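Local atomic coordinates of BsaWI endonuclease (Geobacillus stearothermophilus, PDB entry 4ZSF), a protein that binds DNA as a restriction endonuclease of the PD-(D/E)XK class and probably cleaves it with the help of metal ions. Residues Asp197-Pro202 with Val225-Pro230; Arg216-His221 with Ile232-Pro237; Arg174-Ser179 with Ile205-Gly210; Met94-Gly99 with Met108-Gln113. One frame throughout, in Å; residues are numbered along the deposited sequence.

Contact 1: residues Asp197-Pro202 with Val225-Pro230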
loop_
_atom_site.group_PDB
_atom_site.type_symbol
_atom_site.label_atom_id
_atom_site.label_comp_id
_atom_site.label_asym_id
_atom_site.label_seq_id
_atom_site.Cartn_x
_atom_site.Cartn_y
_atom_site.Cartn_z
ATOM N N ASP A 197 12.359 9.414 -16.034
ATOM C CA ASP A 197 13.631 8.774 -15.645
ATOM C C ASP A 197 13.575 7.249 -15.697
ATOM O O ASP A 197 14.591 6.577 -15.942
ATOM C CB ASP A 197 14.060 9.203 -14.235
ATOM C CG ASP A 197 14.891 10.492 -14.226
ATOM O OD1 ASP A 197 15.190 11.056 -15.312
ATOM O OD2 ASP A 197 15.262 10.935 -13.116
ATOM N N PHE A 198 12.393 6.703 -15.461
ATOM C CA PHE A 198 12.256 5.260 -15.426
ATOM C C PHE A 198 12.408 4.714 -16.841
ATOM O O PHE A 198 12.778 3.543 -17.011
ATOM C CB PHE A 198 10.907 4.833 -14.813
ATOM N N LEU A 199 12.153 5.553 -17.857
ATOM C CA LEU A 199 12.208 5.079 -19.250
ATOM C C LEU A 199 13.663 4.996 -19.750
ATOM O O LEU A 199 13.927 4.492 -20.847
ATOM C CB LEU A 199 11.343 5.948 -20.183
ATOM C CG LEU A 199 9.811 5.815 -19.938
ATOM C CD1 LEU A 199 8.979 6.809 -20.782
ATOM C CD2 LEU A 199 9.229 4.427 -20.134
ATOM N N LYS A 200 14.596 5.446 -18.909
ATOM C CA LYS A 200 16.002 5.111 -19.082
ATOM C C LYS A 200 16.129 3.597 -19.233
ATOM O O LYS A 200 16.806 3.112 -20.136
ATOM C CB LYS A 200 16.843 5.608 -17.899
ATOM N N MET A 201 15.466 2.840 -18.368
ATOM C CA MET A 201 15.511 1.395 -18.510
ATOM C C MET A 201 14.706 0.937 -19.755
ATOM O O MET A 201 13.524 1.297 -19.924
ATOM C CB MET A 201 15.008 0.717 -17.223
ATOM N N PRO A 202 15.357 0.163 -20.653
ATOM C CA PRO A 202 14.694 -0.478 -21.803
ATOM C C PRO A 202 13.419 -1.235 -21.406
ATOM O O PRO A 202 12.460 -1.316 -22.183
ATOM C CB PRO A 202 15.751 -1.449 -22.318
ATOM C CG PRO A 202 17.035 -0.803 -21.950
ATOM C CD PRO A 202 16.799 -0.134 -20.622
ATOM N N VAL A 225 4.742 12.182 -21.747
ATOM C CA VAL A 225 5.710 12.419 -20.671
ATOM C C VAL A 225 6.150 13.872 -20.684
ATOM O O VAL A 225 6.471 14.396 -21.763
ATOM C CB VAL A 225 6.993 11.500 -20.841
ATOM C CG1 VAL A 225 8.017 11.739 -19.663
ATOM C CG2 VAL A 225 6.565 10.052 -20.985
ATOM N N PHE A 226 6.197 14.509 -19.494
ATOM C CA PHE A 226 6.739 15.872 -19.403
ATOM C C PHE A 226 8.268 15.890 -19.576
ATOM O O PHE A 226 9.022 15.901 -18.634
ATOM C CB PHE A 226 6.345 16.503 -18.074
ATOM C CG PHE A 226 4.917 16.935 -18.015
ATOM C CD1 PHE A 226 4.574 18.255 -18.320
ATOM C CD2 PHE A 226 3.928 16.098 -17.602
ATOM C CE1 PHE A 226 3.267 18.685 -18.258
ATOM C CE2 PHE A 226 2.597 16.536 -17.532
ATOM C CZ PHE A 226 2.282 17.852 -17.884
ATOM N N TRP A 227 8.722 15.858 -20.814
ATOM C CA TRP A 227 10.142 15.959 -21.060
ATOM C C TRP A 227 10.289 16.461 -22.523
ATOM O O TRP A 227 9.285 16.612 -23.214
ATOM C CB TRP A 227 10.825 14.600 -20.819
ATOM C CG TRP A 227 10.483 13.451 -21.719
ATOM C CD1 TRP A 227 9.710 13.463 -22.871
ATOM C CD2 TRP A 227 10.939 12.104 -21.557
ATOM N NE1 TRP A 227 9.653 12.196 -23.403
ATOM C CE2 TRP A 227 10.410 11.346 -22.616
ATOM C CE3 TRP A 227 11.752 11.463 -20.597
ATOM C CZ2 TRP A 227 10.646 9.950 -22.750
ATOM C CZ3 TRP A 227 11.985 10.066 -20.721
ATOM C CH2 TRP A 227 11.432 9.332 -21.790
ATOM N N ASP A 228 11.512 16.647 -22.986
ATOM C CA ASP A 228 11.713 17.140 -24.351
ATOM C C ASP A 228 12.324 16.078 -25.265
ATOM O O ASP A 228 12.753 16.374 -26.390
ATOM C CB ASP A 228 12.587 18.392 -24.330
ATOM C CG ASP A 228 13.780 18.251 -23.407
ATOM O OD1 ASP A 228 14.506 17.237 -23.517
ATOM O OD2 ASP A 228 13.968 19.148 -22.551
ATOM N N LYS A 229 12.348 14.836 -24.796
ATOM C CA LYS A 229 12.892 13.770 -25.615
ATOM C C LYS A 229 11.936 13.523 -26.784
ATOM O O LYS A 229 10.723 13.447 -26.593
ATOM C CB LYS A 229 13.051 12.471 -24.793
ATOM C CG LYS A 229 14.121 12.505 -23.698
ATOM N N PRO A 230 12.462 13.295 -27.985
ATOM C CA PRO A 230 11.609 12.973 -29.126
ATOM C C PRO A 230 10.817 11.710 -28.952
ATOM O O PRO A 230 11.259 10.787 -28.234
ATOM C CB PRO A 230 12.584 12.786 -30.265
ATOM C CG PRO A 230 13.831 13.566 -29.823
ATOM C CD PRO A 230 13.886 13.465 -28.361
#
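At the far end of strand 222-226 in the nuclease sheet, Val225 and Trp227 receive Leu199 from the turn that leads into helix 202-209, and the contact is wholly apolar. One methyl group does most of the touching: Leu199 CD1 lies 3.7 Å from Trp227 CH2 and 4.0 Å from Val225 CG2. Leu199 and Trp227 cross at about a right angle, and CH2 of the indole is the ring atom nearest the leucine, standing 3.7 Å from Leu199 CB as well. Against Val225 the leucine instead runs alongside, the two side chains pointing past each other in opposite directions. The indole is flanked within its own segment. Val225 CG1 sits 3.5 Å above the ring plane, near the rim, and Lys229 CB lies 3.6 Å from the plane on the opposite face, also near the rim. Trp227 carries CG between its backbone N and carbonyl carbon (chi1 65°), which folds the ring over Val225. The chain bends at Phe226, the centre of an inverse gamma turn closed by a weak bond from Trp227 N to Val225 O, 2.8 Å long. That turn puts Phe226 on the other side, where it packs on Phe91 and Ile95 of helix 70-103 and on Ala49 of the second subunit. Leu199 also rests on Phe204 of helix 202-209 and on Ile235, while Val225 touches Ile235 and Trp227 touches Pro237, so the contact lies between that helix and the outermost strand 235-238.

Contact 2: residues Arg216-His221 with Ile232-Pro237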
loop_
_atom_site.group_PDB
_atom_site.type_symbol
_atom_site.label_atom_id
_atom_site.label_comp_id
_atom_site.label_asym_id
_atom_site.label_seq_id
_atom_site.Cartn_x
_atom_site.Cartn_y
_atom_site.Cartn_z
ATOM N N ARG A 216 4.796 -8.495 -25.062
ATOM C CA ARG A 216 4.525 -8.693 -26.486
ATOM C C ARG A 216 3.728 -7.513 -27.081
ATOM O O ARG A 216 4.061 -7.014 -28.148
ATOM C CB ARG A 216 3.771 -9.999 -26.712
ATOM C CG ARG A 216 3.968 -10.587 -28.119
ATOM C CD ARG A 216 3.193 -11.900 -28.329
ATOM N NE ARG A 216 1.738 -11.748 -28.155
ATOM C CZ ARG A 216 0.895 -11.353 -29.111
ATOM N NH1 ARG A 216 1.352 -11.042 -30.325
ATOM N NH2 ARG A 216 -0.406 -11.261 -28.850
ATOM N N LEU A 217 2.708 -7.062 -26.364
ATOM C CA LEU A 217 1.861 -5.966 -26.860
ATOM C C LEU A 217 2.156 -4.664 -26.138
ATOM O O LEU A 217 2.704 -4.674 -25.026
ATOM C CB LEU A 217 0.402 -6.296 -26.656
ATOM C CG LEU A 217 -0.031 -7.663 -27.202
ATOM C CD1 LEU A 217 -1.520 -7.837 -27.006
ATOM C CD2 LEU A 217 0.339 -7.727 -28.678
ATOM N N ASN A 218 1.759 -3.552 -26.749
ATOM C CA ASN A 218 1.816 -2.252 -26.084
ATOM C C ASN A 218 0.857 -2.202 -24.866
ATOM O O ASN A 218 -0.195 -2.870 -24.866
ATOM C CB ASN A 218 1.493 -1.115 -27.064
ATOM C CG ASN A 218 0.209 -1.362 -27.863
ATOM O OD1 ASN A 218 0.139 -2.324 -28.617
ATOM N ND2 ASN A 218 -0.817 -0.505 -27.677
ATOM N N GLY A 219 1.219 -1.438 -23.832
ATOM C CA GLY A 219 0.433 -1.452 -22.598
ATOM C C GLY A 219 -0.591 -0.330 -22.576
ATOM O O GLY A 219 -1.567 -0.345 -21.774
ATOM N N TRP A 220 -0.390 0.645 -23.479
ATOM C CA TRP A 220 -1.218 1.855 -23.631
ATOM C C TRP A 220 -1.312 2.204 -25.108
ATOM O O TRP A 220 -0.460 1.784 -25.869
ATOM C CB TRP A 220 -0.641 3.102 -22.888
ATOM C CG TRP A 220 -0.669 2.964 -21.354
ATOM C CD1 TRP A 220 -1.628 3.471 -20.517
ATOM C CD2 TRP A 220 0.274 2.288 -20.535
ATOM N NE1 TRP A 220 -1.340 3.129 -19.240
ATOM C CE2 TRP A 220 -0.167 2.420 -19.208
ATOM C CE3 TRP A 220 1.465 1.575 -20.789
ATOM C CZ2 TRP A 220 0.507 1.838 -18.129
ATOM C CZ3 TRP A 220 2.157 1.004 -19.699
ATOM C CH2 TRP A 220 1.678 1.154 -18.389
ATOM N N HIS A 221 -2.299 3.021 -25.476
ATOM C CA HIS A 221 -2.321 3.627 -26.795
ATOM C C HIS A 221 -1.234 4.673 -26.903
ATOM O O HIS A 221 -0.639 4.881 -27.968
ATOM C CB HIS A 221 -3.705 4.266 -27.088
ATOM C CG HIS A 221 -4.750 3.230 -27.347
ATOM N ND1 HIS A 221 -5.894 3.115 -26.599
ATOM C CD2 HIS A 221 -4.804 2.232 -28.272
ATOM C CE1 HIS A 221 -6.625 2.118 -27.058
ATOM N NE2 HIS A 221 -5.976 1.546 -28.063
ATOM N N ILE A 232 9.205 8.178 -28.993
ATOM C CA ILE A 232 9.652 6.791 -29.213
ATOM C C ILE A 232 8.413 5.938 -29.378
ATOM O O ILE A 232 7.820 5.539 -28.386
ATOM C CB ILE A 232 10.501 6.241 -28.014
ATOM C CG1 ILE A 232 11.657 7.176 -27.719
ATOM C CG2 ILE A 232 11.014 4.817 -28.349
ATOM C CD1 ILE A 232 12.287 6.930 -26.320
ATOM N N ASP A 233 7.977 5.746 -30.615
ATOM C CA ASP A 233 6.773 4.975 -30.919
ATOM C C ASP A 233 5.528 5.570 -30.233
ATOM O O ASP A 233 4.962 6.537 -30.759
ATOM C CB ASP A 233 6.977 3.508 -30.533
ATOM C CG ASP A 233 5.901 2.584 -31.117
ATOM O OD1 ASP A 233 4.938 3.058 -31.785
ATOM O OD2 ASP A 233 6.036 1.374 -30.875
ATOM N N ARG A 234 5.102 5.029 -29.091
ATOM C CA ARG A 234 3.888 5.557 -28.419
ATOM C C ARG A 234 4.232 6.375 -27.193
ATOM O O ARG A 234 3.333 6.741 -26.436
ATOM C CB ARG A 234 2.964 4.399 -27.999
ATOM C CG ARG A 234 2.469 3.559 -29.198
ATOM C CD ARG A 234 1.842 2.247 -28.647
ATOM N NE ARG A 234 1.254 1.381 -29.684
ATOM C CZ ARG A 234 0.030 1.511 -30.206
ATOM N NH1 ARG A 234 -0.783 2.500 -29.816
ATOM N NH2 ARG A 234 -0.357 0.628 -31.158
ATOM N N ILE A 235 5.519 6.697 -27.020
ATOM C CA ILE A 235 5.937 7.535 -25.890
ATOM C C ILE A 235 6.183 8.939 -26.413
ATOM O O ILE A 235 7.163 9.180 -27.142
ATOM C CB ILE A 235 7.176 7.023 -25.235
ATOM C CG1 ILE A 235 6.918 5.570 -24.697
ATOM C CG2 ILE A 235 7.532 7.903 -24.096
ATOM C CD1 ILE A 235 8.227 4.859 -24.289
ATOM N N TYR A 236 5.269 9.836 -26.101
ATOM C CA TYR A 236 5.273 11.174 -26.682
ATOM C C TYR A 236 5.652 12.298 -25.713
ATOM O O TYR A 236 5.262 12.229 -24.551
ATOM C CB TYR A 236 3.859 11.510 -27.163
ATOM C CG TYR A 236 3.281 10.489 -28.114
ATOM C CD1 TYR A 236 3.674 10.457 -29.466
ATOM C CD2 TYR A 236 2.309 9.590 -27.674
ATOM C CE1 TYR A 236 3.115 9.527 -30.351
ATOM C CE2 TYR A 236 1.745 8.656 -28.559
ATOM C CZ TYR A 236 2.141 8.665 -29.900
ATOM O OH TYR A 236 1.558 7.715 -30.751
ATOM N N PRO A 237 6.371 13.334 -26.187
ATOM C CA PRO A 237 6.718 14.454 -25.317
ATOM C C PRO A 237 5.568 15.447 -25.183
ATOM O O PRO A 237 4.859 15.738 -26.182
ATOM C CB PRO A 237 7.927 15.111 -26.004
ATOM C CG PRO A 237 7.710 14.819 -27.510
ATOM C CD PRO A 237 7.002 13.407 -27.511
HETATM O O HOH W 1 1.043 -1.754 -31.381
HETATM O O HOH W 2 -0.951 6.728 -30.088
#
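Asn218 lies flat on the guanidinium of Arg234, the two planes 3° apart, with Asn218 ND2 over the centre of the group and 3.3 Å from Arg234 CZ. This is a stack and not a bond, since ND2 and the arginine nitrogens are all donors. The arginine bonds at its edge instead: Arg234 NH1 gives a hydrogen to His221 O at 3.0 Å, the oxygen lying in the guanidinium plane. Arg234 CG is anti to the carbonyl carbon (chi1 -61°) and the chain extended to NE, which brings the guanidinium against the amide. A water links Arg234 NH2 to Asn218 OD1, and a second joins His221 O to Tyr236 OH. Further out, Asn218 ND2 donates almost straight (178°) to Trp220 O at 2.9 Å, coming from above that carbonyl's plane, and also reaches Tyr265 O; together they fix the amide's rotation. Arg234 NH1 has a further acceptor in Trp267 O, and His221 is held through Asn264 O and Ser189 N. Arg234 sits in a type II' turn from Ile232 to Ile235. With a bound calcium ion about 4 Å from its side chain, the buried arginine's charge is probably eased by His221 O, Trp267 O and the water, the amide face giving flat stacking alone.

Contact 3: residues Arg174-Ser179 with Ile205-Gly210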
loop_
_atom_site.group_PDB
_atom_site.type_symbol
_atom_site.label_atom_id
_atom_site.label_comp_id
_atom_site.label_asym_id
_atom_site.label_seq_id
_atom_site.Cartn_x
_atom_site.Cartn_y
_atom_site.Cartn_z
ATOM N N ARG A 174 1.983 -2.451 -12.210
ATOM C CA ARG A 174 0.586 -2.706 -11.834
ATOM C C ARG A 174 -0.502 -1.912 -12.633
ATOM O O ARG A 174 -1.676 -2.299 -12.626
ATOM C CB ARG A 174 0.408 -2.434 -10.334
ATOM N N ASP A 175 -0.121 -0.813 -13.292
ATOM C CA ASP A 175 -1.030 0.029 -14.114
ATOM C C ASP A 175 -1.234 -0.491 -15.542
ATOM O O ASP A 175 -2.212 -0.154 -16.221
ATOM C CB ASP A 175 -0.484 1.453 -14.218
ATOM C CG ASP A 175 -0.569 2.217 -12.883
ATOM O OD1 ASP A 175 -1.583 2.104 -12.163
ATOM O OD2 ASP A 175 0.389 2.943 -12.572
ATOM N N ARG A 176 -0.278 -1.264 -16.013
ATOM C CA ARG A 176 -0.384 -1.788 -17.375
ATOM C C ARG A 176 -1.593 -2.725 -17.573
ATOM O O ARG A 176 -2.271 -2.631 -18.590
ATOM C CB ARG A 176 0.935 -2.490 -17.734
ATOM C CG ARG A 176 0.978 -3.140 -19.083
ATOM C CD ARG A 176 2.387 -3.751 -19.430
ATOM N NE ARG A 176 2.226 -4.985 -20.250
ATOM C CZ ARG A 176 2.403 -4.960 -21.572
ATOM N NH1 ARG A 176 2.792 -3.836 -22.140
ATOM N NH2 ARG A 176 2.238 -6.037 -22.314
ATOM N N GLU A 177 -1.851 -3.621 -16.623
ATOM C CA GLU A 177 -2.913 -4.637 -16.799
ATOM C C GLU A 177 -4.313 -3.920 -16.936
ATOM O O GLU A 177 -5.053 -4.193 -17.886
ATOM C CB GLU A 177 -2.861 -5.701 -15.673
ATOM N N PRO A 178 -4.627 -2.948 -16.050
ATOM C CA PRO A 178 -5.939 -2.326 -16.252
ATOM C C PRO A 178 -5.985 -1.471 -17.500
ATOM O O PRO A 178 -7.061 -1.328 -18.090
ATOM C CB PRO A 178 -6.123 -1.453 -15.011
ATOM C CG PRO A 178 -4.734 -1.248 -14.444
ATOM C CD PRO A 178 -4.034 -2.558 -14.746
ATOM N N SER A 179 -4.855 -0.917 -17.922
ATOM C CA SER A 179 -4.868 -0.124 -19.181
ATOM C C SER A 179 -5.177 -1.099 -20.346
ATOM O O SER A 179 -5.978 -0.791 -21.223
ATOM C CB SER A 179 -3.527 0.572 -19.408
ATOM O OG SER A 179 -3.464 0.999 -20.764
ATOM N N ILE A 205 10.408 1.235 -21.546
ATOM C CA ILE A 205 10.027 1.481 -22.940
ATOM C C ILE A 205 9.235 0.292 -23.509
ATOM O O ILE A 205 8.226 0.483 -24.195
ATOM C CB ILE A 205 11.276 1.760 -23.810
ATOM C CG1 ILE A 205 11.825 3.153 -23.487
ATOM C CG2 ILE A 205 10.949 1.717 -25.288
ATOM C CD1 ILE A 205 13.299 3.322 -23.936
ATOM N N ALA A 206 9.674 -0.928 -23.184
ATOM C CA ALA A 206 9.036 -2.148 -23.672
ATOM C C ALA A 206 7.637 -2.323 -23.069
ATOM O O ALA A 206 6.707 -2.755 -23.760
ATOM C CB ALA A 206 9.923 -3.377 -23.364
ATOM N N MET A 207 7.496 -1.976 -21.791
ATOM C CA MET A 207 6.189 -2.032 -21.127
ATOM C C MET A 207 5.169 -1.153 -21.816
ATOM O O MET A 207 3.971 -1.494 -21.805
ATOM C CB MET A 207 6.258 -1.591 -19.663
ATOM C CG MET A 207 6.959 -2.570 -18.786
ATOM S SD MET A 207 6.615 -2.328 -17.029
ATOM C CE MET A 207 5.091 -3.256 -16.875
ATOM N N VAL A 208 5.610 -0.021 -22.378
ATOM C CA VAL A 208 4.663 0.892 -23.032
ATOM C C VAL A 208 4.451 0.402 -24.460
ATOM O O VAL A 208 3.314 0.243 -24.908
ATOM C CB VAL A 208 5.161 2.373 -23.041
ATOM C CG1 VAL A 208 4.267 3.300 -23.896
ATOM C CG2 VAL A 208 5.331 2.868 -21.574
ATOM N N ASN A 209 5.550 0.188 -25.179
ATOM C CA ASN A 209 5.465 -0.015 -26.632
ATOM C C ASN A 209 5.291 -1.451 -27.045
ATOM O O ASN A 209 4.903 -1.719 -28.199
ATOM C CB ASN A 209 6.726 0.533 -27.341
ATOM C CG ASN A 209 6.775 2.048 -27.341
ATOM O OD1 ASN A 209 5.717 2.730 -27.351
ATOM N ND2 ASN A 209 7.999 2.595 -27.341
ATOM N N GLY A 210 5.633 -2.389 -26.163
ATOM C CA GLY A 210 5.503 -3.791 -26.514
ATOM C C GLY A 210 6.627 -4.222 -27.441
ATOM O O GLY A 210 7.650 -3.534 -27.554
#
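Arg176 of helix 172-184 reaches across to the last turn of helix 202-209, where it meets Met207 in two ways, by its polar end and by its stem. With CG anti to the backbone N (chi1 177°) the arginine runs straight out from its helix, then bends at chi3, which turns the guanidinium so that its edge faces the methionine carbonyl. Arg176 NH1 donates to Met207 O at 2.6 Å, a short bond but not a straight one, with an angle of 133° at the hydrogen. The oxygen stays near the guanidinium plane, whereas the donor is tilted 30° from the plane of the carbonyl. The Met207 side chain crosses the arginine at a slant and curls at its thioether, laying its terminal methyl against the arginine stem: Met207 CE is 3.8 Å from Arg176 CD. The same NH1 bonds to Leu217 O, so one nitrogen ties the helix end to the loop that follows. An alanine in place of Arg176 would probably leave Met207 O and Leu217 O without their shared donor and the Met207 methyl without the stem it lies on. Met207 O belongs to the closing turn, where Gly210 leaves helical geometry with positive phi after Gly210 N bonds to Ala206 O at 2.7 Å; a guanidinium there probably suits the negative end of the helix dipole. Both helices connect parallel neighbouring strands in successive beta-alpha-beta crossovers: the first, through helix 172-184 to strand 188-193, belongs to the common PD-(D/E)XK nuclease core, and the second, through helix 202-209 to strand 222-226, extends its sheet.

Contact 4: residues Met94-Gly99 with Met108-Gln113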
loop_
_atom_site.group_PDB
_atom_site.type_symbol
_atom_site.label_atom_id
_atom_site.label_comp_id
_atom_site.label_asym_id
_atom_site.label_seq_id
_atom_site.Cartn_x
_atom_site.Cartn_y
_atom_site.Cartn_z
ATOM N N MET A 94 -4.652 19.452 -11.949
ATOM C CA MET A 94 -3.852 20.298 -12.824
ATOM C C MET A 94 -4.011 19.869 -14.312
ATOM O O MET A 94 -4.152 20.715 -15.217
ATOM C CB MET A 94 -2.376 20.206 -12.443
ATOM C CG MET A 94 -1.550 21.143 -13.294
ATOM S SD MET A 94 0.218 20.995 -12.891
ATOM C CE MET A 94 0.598 19.600 -13.924
ATOM N N ILE A 95 -3.898 18.566 -14.570
ATOM C CA ILE A 95 -4.082 18.049 -15.909
ATOM C C ILE A 95 -5.490 18.374 -16.443
ATOM O O ILE A 95 -5.678 18.774 -17.604
ATOM C CB ILE A 95 -3.833 16.508 -15.945
ATOM C CG1 ILE A 95 -2.382 16.233 -15.495
ATOM C CG2 ILE A 95 -4.160 15.944 -17.358
ATOM C CD1 ILE A 95 -1.306 16.980 -16.405
ATOM N N LYS A 96 -6.481 18.174 -15.601
ATOM C CA LYS A 96 -7.861 18.489 -16.014
ATOM C C LYS A 96 -7.963 19.968 -16.383
ATOM O O LYS A 96 -8.563 20.294 -17.418
ATOM C CB LYS A 96 -8.842 18.166 -14.886
ATOM C CG LYS A 96 -10.316 18.594 -15.199
ATOM C CD LYS A 96 -11.210 18.238 -13.999
ATOM C CE LYS A 96 -12.576 18.905 -14.154
ATOM N NZ LYS A 96 -13.388 18.915 -12.899
ATOM N N LEU A 97 -7.394 20.856 -15.558
ATOM C CA LEU A 97 -7.535 22.316 -15.813
ATOM C C LEU A 97 -6.778 22.703 -17.103
ATOM O O LEU A 97 -7.307 23.416 -17.974
ATOM C CB LEU A 97 -7.025 23.121 -14.607
ATOM C CG LEU A 97 -6.804 24.631 -14.697
ATOM C CD1 LEU A 97 -8.133 25.344 -14.746
ATOM C CD2 LEU A 97 -6.058 25.084 -13.433
ATOM N N LEU A 98 -5.571 22.176 -17.250
ATOM C CA LEU A 98 -4.746 22.468 -18.415
ATOM C C LEU A 98 -5.388 21.914 -19.661
ATOM O O LEU A 98 -5.561 22.647 -20.656
ATOM C CB LEU A 98 -3.339 21.896 -18.258
ATOM C CG LEU A 98 -2.493 22.630 -17.193
ATOM C CD1 LEU A 98 -1.208 21.798 -16.990
ATOM C CD2 LEU A 98 -2.163 24.097 -17.535
ATOM N N GLY A 99 -5.786 20.659 -19.609
ATOM C CA GLY A 99 -6.395 19.992 -20.753
ATOM C C GLY A 99 -7.709 20.622 -21.177
ATOM O O GLY A 99 -7.960 20.830 -22.380
ATOM N N MET A 108 -14.616 18.446 -26.273
ATOM C CA MET A 108 -14.127 17.405 -25.366
ATOM C C MET A 108 -13.875 17.992 -23.975
ATOM O O MET A 108 -13.574 19.195 -23.832
ATOM C CB MET A 108 -12.842 16.754 -25.929
ATOM C CG MET A 108 -13.143 15.889 -27.167
ATOM S SD MET A 108 -11.600 15.110 -27.738
ATOM C CE MET A 108 -10.875 16.479 -28.570
ATOM N N ARG A 109 -13.954 17.142 -22.943
ATOM C CA ARG A 109 -13.453 17.569 -21.639
ATOM C C ARG A 109 -13.022 16.366 -20.835
ATOM O O ARG A 109 -13.511 15.255 -21.026
ATOM C CB ARG A 109 -14.501 18.364 -20.843
ATOM C CG ARG A 109 -15.781 17.598 -20.639
ATOM C CD ARG A 109 -16.684 18.492 -19.702
ATOM N NE ARG A 109 -18.025 17.937 -19.559
ATOM C CZ ARG A 109 -18.989 18.514 -18.834
ATOM N NH1 ARG A 109 -18.769 19.681 -18.234
ATOM N NH2 ARG A 109 -20.193 17.960 -18.751
ATOM N N ILE A 110 -12.093 16.655 -19.930
ATOM C CA ILE A 110 -11.559 15.733 -18.979
ATOM C C ILE A 110 -12.376 15.837 -17.705
ATOM O O ILE A 110 -12.713 16.945 -17.219
ATOM C CB ILE A 110 -10.058 16.042 -18.663
ATOM C CG1 ILE A 110 -9.207 15.736 -19.912
ATOM C CG2 ILE A 110 -9.602 15.294 -17.447
ATOM C CD1 ILE A 110 -7.755 16.271 -19.779
ATOM N N LEU A 111 -12.664 14.667 -17.162
ATOM C CA LEU A 111 -13.383 14.530 -15.901
ATOM C C LEU A 111 -12.528 13.839 -14.854
ATOM O O LEU A 111 -11.864 12.809 -15.167
ATOM C CB LEU A 111 -14.632 13.664 -16.092
ATOM C CG LEU A 111 -15.571 14.021 -17.220
ATOM C CD1 LEU A 111 -16.617 12.898 -17.254
ATOM C CD2 LEU A 111 -16.185 15.392 -16.952
ATOM N N LEU A 112 -12.605 14.299 -13.606
ATOM C CA LEU A 112 -12.053 13.464 -12.498
ATOM C C LEU A 112 -12.898 12.228 -12.322
ATOM O O LEU A 112 -14.052 12.182 -12.726
ATOM C CB LEU A 112 -12.021 14.223 -11.162
ATOM C CG LEU A 112 -11.285 15.560 -11.257
ATOM C CD1 LEU A 112 -11.645 16.451 -10.014
ATOM C CD2 LEU A 112 -9.756 15.274 -11.250
ATOM N N GLN A 113 -12.326 11.176 -11.757
ATOM C CA GLN A 113 -13.153 9.998 -11.446
ATOM C C GLN A 113 -14.402 10.406 -10.656
ATOM O O GLN A 113 -15.521 9.943 -10.979
ATOM C CB GLN A 113 -12.327 8.966 -10.675
ATOM C CG GLN A 113 -13.155 7.822 -10.180
ATOM C CD GLN A 113 -12.335 6.862 -9.318
ATOM O OE1 GLN A 113 -11.400 6.229 -9.801
ATOM N NE2 GLN A 113 -12.672 6.778 -8.031
#
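Ile110 presses into helix 70-103 between Ile95 and Gly99, and this is the enclosed side of the contact. Ile110 CD1 lies 3.9 Å from Ile95 O and 4.1 Å from Gly99 CA. Gly99 makes the approach possible: a beta carbon there would clash with that methyl. The other branch, Ile110 CG2, sits 3.9 Å from Lys96 CB. Leu146 of the next strand touches both Ile95 and Ile110, and Phe245 also packs on Ile110. Helix 70-103 and strand 108-112 run almost antiparallel, 167° between their directions and 7.9 Å between the axes of these short segments; as opening helix and edge strand, with two further helices inserted after that strand, they are consistent with the helix, three-strand, helix, strand core of PD-(D/E)XK nucleases. The more open side belongs to Lys96, partly exposed yet close-packed along its stem. Its CG is anti to the backbone N (chi1 175°) and the rest is extended, carrying the chain outward across the strand, over Ile110 O toward Leu112, with Lys96 CG 3.5 Å from Ile110 O and Lys96 CD 3.8 Å from Leu112 CG. Beyond this stem, Lys96 NZ forms a salt bridge with Asp115 OD2, which also accepts Leu112 N, and bonds to a succinic acid molecule probably brought in by the crystallisation liquor. With an alanine here, Asp115 would probably lose its charged mate and Leu112 the stem along its flank.

How the contacts relate
Contact 4 comes first along the chain and lies at one edge of the mixed sheet, on strand 108-112, while contacts 1 and 2 reach the opposite edge strand 235-238 and its neighbour 222-226. Contacts 2 and 3 are the closest pair, centres about 8 Å apart, joined by Gly219 to Ser179 and Val208; contacts 1 and 2 are about 12 Å apart and share a strand-to-strand bond between Val225 and Tyr236. Contact 4 stands about 22 to 23 Å from the others and touches contact 1 alone among them, through Ile95 on Phe226. The segments of contact 1 alternate with those of contacts 2 and 3: the chain passes back and forth between helix 202-209 and the last two strands, joining one corner of the fold.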